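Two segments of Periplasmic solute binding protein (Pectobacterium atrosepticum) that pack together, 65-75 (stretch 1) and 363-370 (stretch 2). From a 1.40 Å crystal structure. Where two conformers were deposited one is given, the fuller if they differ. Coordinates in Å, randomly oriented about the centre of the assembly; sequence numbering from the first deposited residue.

Stretch 1 (65-75) DWNWLPQFSRN
Stretch 2 363-370: AVSPFMEN

Pro366 is the centre of this contact and has the largest area covered by the other stretch. Its CA lies 4.6 Å from the CA of Asn67, the closest CA pair, which sets the register. Its CA-to-CB bond points toward stretch 1, and its ring is C-gamma endo.

Trp66 supplies the main apolar surface. Its CA-to-CB bond points sideways, but chi1 of 166° (t) and chi2 of 83° bring the end of the indole nearer to stretch 2. Pro366 CB sits over one face of the six-membered ring of Trp66, 4.0 Å from the centroid and 19° off the normal. This is a CH-pi contact. Trp66 CH2 is 3.7 Å from Pro366 CD and 3.4 Å from Pro366 N. Val364 O lies at the ring edge, near its plane, 3.6 Å from Trp66 CH2. Val364 (chi1 t) adds a looser apolar contact, with its CG1 4.3 Å from Trp66 CH2.

The CA-to-CB bond of Pro70 points toward stretch 2; its ring is C-gamma exo. Its CG is 3.8 Å from Pro366 CG, and its CB is 3.5 Å from Phe367 CE1. The CA-to-CB bond of Phe367 points away, but chi1 of -63° (m) and chi2 of -71° return the ring to the contact.

Stretch 1 is helical over residues 69-74, with a wider pi-type turn at 70-74. Both Ser73 N (2.7 Å) and Arg74 N (3.0 Å) donate to Leu69 O, and Asn75 N donates to Pro70 O at 2.9 Å. Stretch 2 comes in as loop, with Val364 at phi/psi -96/124 and Ser365 at -92/135. It then forms a 3-10 segment at 366-368. Phe367 N donates to Ser365 OG at 3.1 Å, and Glu369 N to Pro366 O at 3.1 Å.

Arg74 is partly exposed, and its CA-to-CB bond points toward stretch 2; chi1 is m, chi2 and chi3 are t. Pro366 CG is over one face of its guanidinium, 3.7 Å from Arg74 NH2. Arg74 NH1 approaches the edge of the Phe367 ring, 3.6 Å from CE2.

No direct hydrogen bond joins the stretches. Two waters link their polar groups. Water 1 bridges two carbonyls, lying 3.0 Å from Asn67 O and 2.8 Å from Pro366 O. The CA-to-CB bond of Asn67 points toward stretch 2, and chi1 is 44° (p). Its ND2 donates to water 2 at 2.9 Å. Water 2 lies 2.8 Å from Glu369 O, within hydrogen-bonding reach. Asn67 ND2 also comes within 3.6 Å of Glu369 OE1, without a hydrogen bond. Glu369 has chi1 -52° (m) and chi2 -150° (t).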

# COMPACT_ATOMS: atom_id res chain seq x y z
N ASP A 65 3.36 9.19 2.02
CA ASP A 65 3.39 7.78 2.31
C ASP A 65 4.21 7.53 3.59
O ASP A 65 5.23 8.18 3.84
CB ASP A 65 3.94 6.97 1.12
CG ASP A 65 2.90 6.09 0.41
OD1 ASP A 65 1.72 6.01 0.80
OD2 ASP A 65 3.29 5.47 -0.58
N TRP A 66 3.76 6.55 4.38
CA TRP A 66 4.46 6.16 5.62
C TRP A 66 5.93 5.79 5.37
O TRP A 66 6.82 6.10 6.17
CB TRP A 66 3.70 5.02 6.29
CG TRP A 66 4.41 4.27 7.36
CD1 TRP A 66 4.52 4.62 8.67
CD2 TRP A 66 5.03 3.00 7.21
NE1 TRP A 66 5.21 3.64 9.35
CE2 TRP A 66 5.51 2.64 8.47
CE3 TRP A 66 5.21 2.13 6.13
CZ2 TRP A 66 6.17 1.43 8.68
CZ3 TRP A 66 5.86 0.94 6.35
CH2 TRP A 66 6.33 0.61 7.61
N ASN A 67 6.17 5.13 4.26
CA ASN A 67 7.52 4.67 3.95
C ASN A 67 8.45 5.78 3.48
O ASN A 67 9.63 5.50 3.22
CB ASN A 67 7.43 3.54 2.95
CG ASN A 67 6.46 3.83 1.85
OD1 ASN A 67 5.23 3.90 2.08
ND2 ASN A 67 6.97 3.99 0.67
N TRP A 68 7.94 7.01 3.42
CA TRP A 68 8.78 8.19 3.16
C TRP A 68 9.33 8.81 4.43
O TRP A 68 10.18 9.72 4.36
CB TRP A 68 8.05 9.27 2.36
CG TRP A 68 7.49 8.82 1.06
CD1 TRP A 68 7.75 7.66 0.38
CD2 TRP A 68 6.53 9.53 0.29
NE1 TRP A 68 7.01 7.61 -0.76
CE2 TRP A 68 6.26 8.76 -0.85
CE3 TRP A 68 5.89 10.77 0.44
CZ2 TRP A 68 5.35 9.16 -1.83
CZ3 TRP A 68 4.99 11.17 -0.54
CH2 TRP A 68 4.72 10.36 -1.64
N LEU A 69 8.89 8.34 5.58
CA LEU A 69 9.37 8.91 6.84
C LEU A 69 10.89 8.71 7.06
O LEU A 69 11.53 9.59 7.61
CB LEU A 69 8.56 8.44 8.04
CG LEU A 69 7.14 8.99 8.11
CD1 LEU A 69 6.45 8.46 9.37
CD2 LEU A 69 7.11 10.51 8.11
N PRO A 70 11.47 7.57 6.62
CA PRO A 70 12.95 7.52 6.75
C PRO A 70 13.68 8.65 6.02
O PRO A 70 14.55 9.31 6.59
CB PRO A 70 13.30 6.13 6.23
CG PRO A 70 12.08 5.34 6.58
CD PRO A 70 10.92 6.25 6.25
N GLN A 71 13.28 8.91 4.79
CA GLN A 71 13.89 9.98 3.98
C GLN A 71 13.71 11.34 4.63
O GLN A 71 14.65 12.12 4.76
CB GLN A 71 13.29 10.01 2.57
CG GLN A 71 13.74 11.22 1.77
CD GLN A 71 13.26 11.25 0.32
OE1 GLN A 71 12.64 10.29 -0.19
NE2 GLN A 71 13.54 12.38 -0.35
N PHE A 72 12.47 11.66 4.99
CA PHE A 72 12.15 13.02 5.44
C PHE A 72 12.34 13.29 6.92
O PHE A 72 12.50 14.46 7.33
CB PHE A 72 10.71 13.37 5.02
CG PHE A 72 10.53 13.50 3.52
CD1 PHE A 72 11.37 14.32 2.78
CD2 PHE A 72 9.53 12.80 2.86
CE1 PHE A 72 11.21 14.44 1.41
CE2 PHE A 72 9.35 12.92 1.50
CZ PHE A 72 10.20 13.74 0.77
N SER A 73 12.25 12.24 7.74
CA SER A 73 12.25 12.40 9.20
C SER A 73 13.38 11.68 9.94
O SER A 73 14.01 12.28 10.79
CB SER A 73 10.89 11.95 9.77
OG SER A 73 9.82 12.70 9.20
N ARG A 74 13.61 10.41 9.66
CA ARG A 74 14.72 9.72 10.32
C ARG A 74 16.06 10.31 9.89
O ARG A 74 16.95 10.55 10.70
CB ARG A 74 14.72 8.23 10.02
CG ARG A 74 13.48 7.51 10.47
CD ARG A 74 13.70 6.02 10.42
NE ARG A 74 12.47 5.28 10.62
CZ ARG A 74 12.40 3.98 10.89
NH1 ARG A 74 13.51 3.26 11.01
NH2 ARG A 74 11.22 3.38 11.02
N ASN A 75 16.13 10.59 8.60
CA ASN A 75 17.34 11.08 7.94
C ASN A 75 17.21 12.45 7.30
O ASN A 75 17.99 12.84 6.43
CB ASN A 75 17.79 10.01 6.97
CG ASN A 75 17.96 8.68 7.68
OD1 ASN A 75 18.59 8.62 8.74
ND2 ASN A 75 17.41 7.65 7.15
N ALA A 363 7.37 -7.29 12.60
CA ALA A 363 7.28 -5.91 12.13
C ALA A 363 7.46 -5.79 10.63
O ALA A 363 8.23 -6.52 10.03
CB ALA A 363 8.34 -5.06 12.84
N VAL A 364 6.75 -4.82 10.06
CA VAL A 364 6.90 -4.39 8.68
C VAL A 364 7.84 -3.18 8.71
O VAL A 364 7.58 -2.21 9.43
CB VAL A 364 5.53 -4.03 8.06
CG1 VAL A 364 5.69 -3.51 6.63
CG2 VAL A 364 4.59 -5.24 8.12
N SER A 365 8.93 -3.26 7.95
CA SER A 365 9.91 -2.20 7.88
C SER A 365 9.58 -1.28 6.72
O SER A 365 9.30 -1.76 5.62
CB SER A 365 11.30 -2.77 7.62
OG SER A 365 12.23 -1.72 7.53
N PRO A 366 9.65 0.04 6.94
CA PRO A 366 9.45 0.91 5.78
C PRO A 366 10.51 0.69 4.70
O PRO A 366 10.30 1.06 3.52
CB PRO A 366 9.54 2.30 6.39
CG PRO A 366 10.39 2.14 7.61
CD PRO A 366 9.98 0.81 8.16
N PHE A 367 11.66 0.14 5.09
CA PHE A 367 12.75 -0.05 4.14
C PHE A 367 12.50 -1.14 3.12
O PHE A 367 13.14 -1.15 2.07
CB PHE A 367 14.06 -0.27 4.89
CG PHE A 367 14.45 0.91 5.72
CD1 PHE A 367 14.89 2.08 5.13
CD2 PHE A 367 14.34 0.86 7.09
CE1 PHE A 367 15.20 3.19 5.89
CE2 PHE A 367 14.67 1.95 7.86
CZ PHE A 367 15.10 3.12 7.27
N MET A 368 11.55 -2.04 3.41
CA MET A 368 11.13 -3.04 2.41
C MET A 368 10.55 -2.37 1.16
O MET A 368 10.61 -2.94 0.05
CB MET A 368 10.19 -4.09 3.01
CG MET A 368 8.69 -3.79 3.03
SD MET A 368 7.63 -5.20 3.45
CE MET A 368 8.35 -6.34 2.29
N GLU A 369 10.01 -1.16 1.33
CA GLU A 369 9.48 -0.37 0.20
C GLU A 369 10.46 0.65 -0.38
O GLU A 369 10.08 1.48 -1.20
CB GLU A 369 8.17 0.31 0.58
CG GLU A 369 7.17 -0.66 1.16
CD GLU A 369 5.73 -0.27 0.89
OE1 GLU A 369 5.49 0.74 0.20
OE2 GLU A 369 4.83 -0.99 1.38
N ASN A 370 11.73 0.59 0.03
CA ASN A 370 12.76 1.49 -0.52
C ASN A 370 12.75 1.35 -2.05
O ASN A 370 12.79 0.22 -2.54
CB ASN A 370 14.13 1.15 0.07
CG ASN A 370 15.27 1.90 -0.59
OD1 ASN A 370 15.71 1.53 -1.67
ND2 ASN A 370 15.78 2.93 0.08
O HOH W 1 11.51 3.31 2.35
O HOH W 2 9.83 4.00 0.10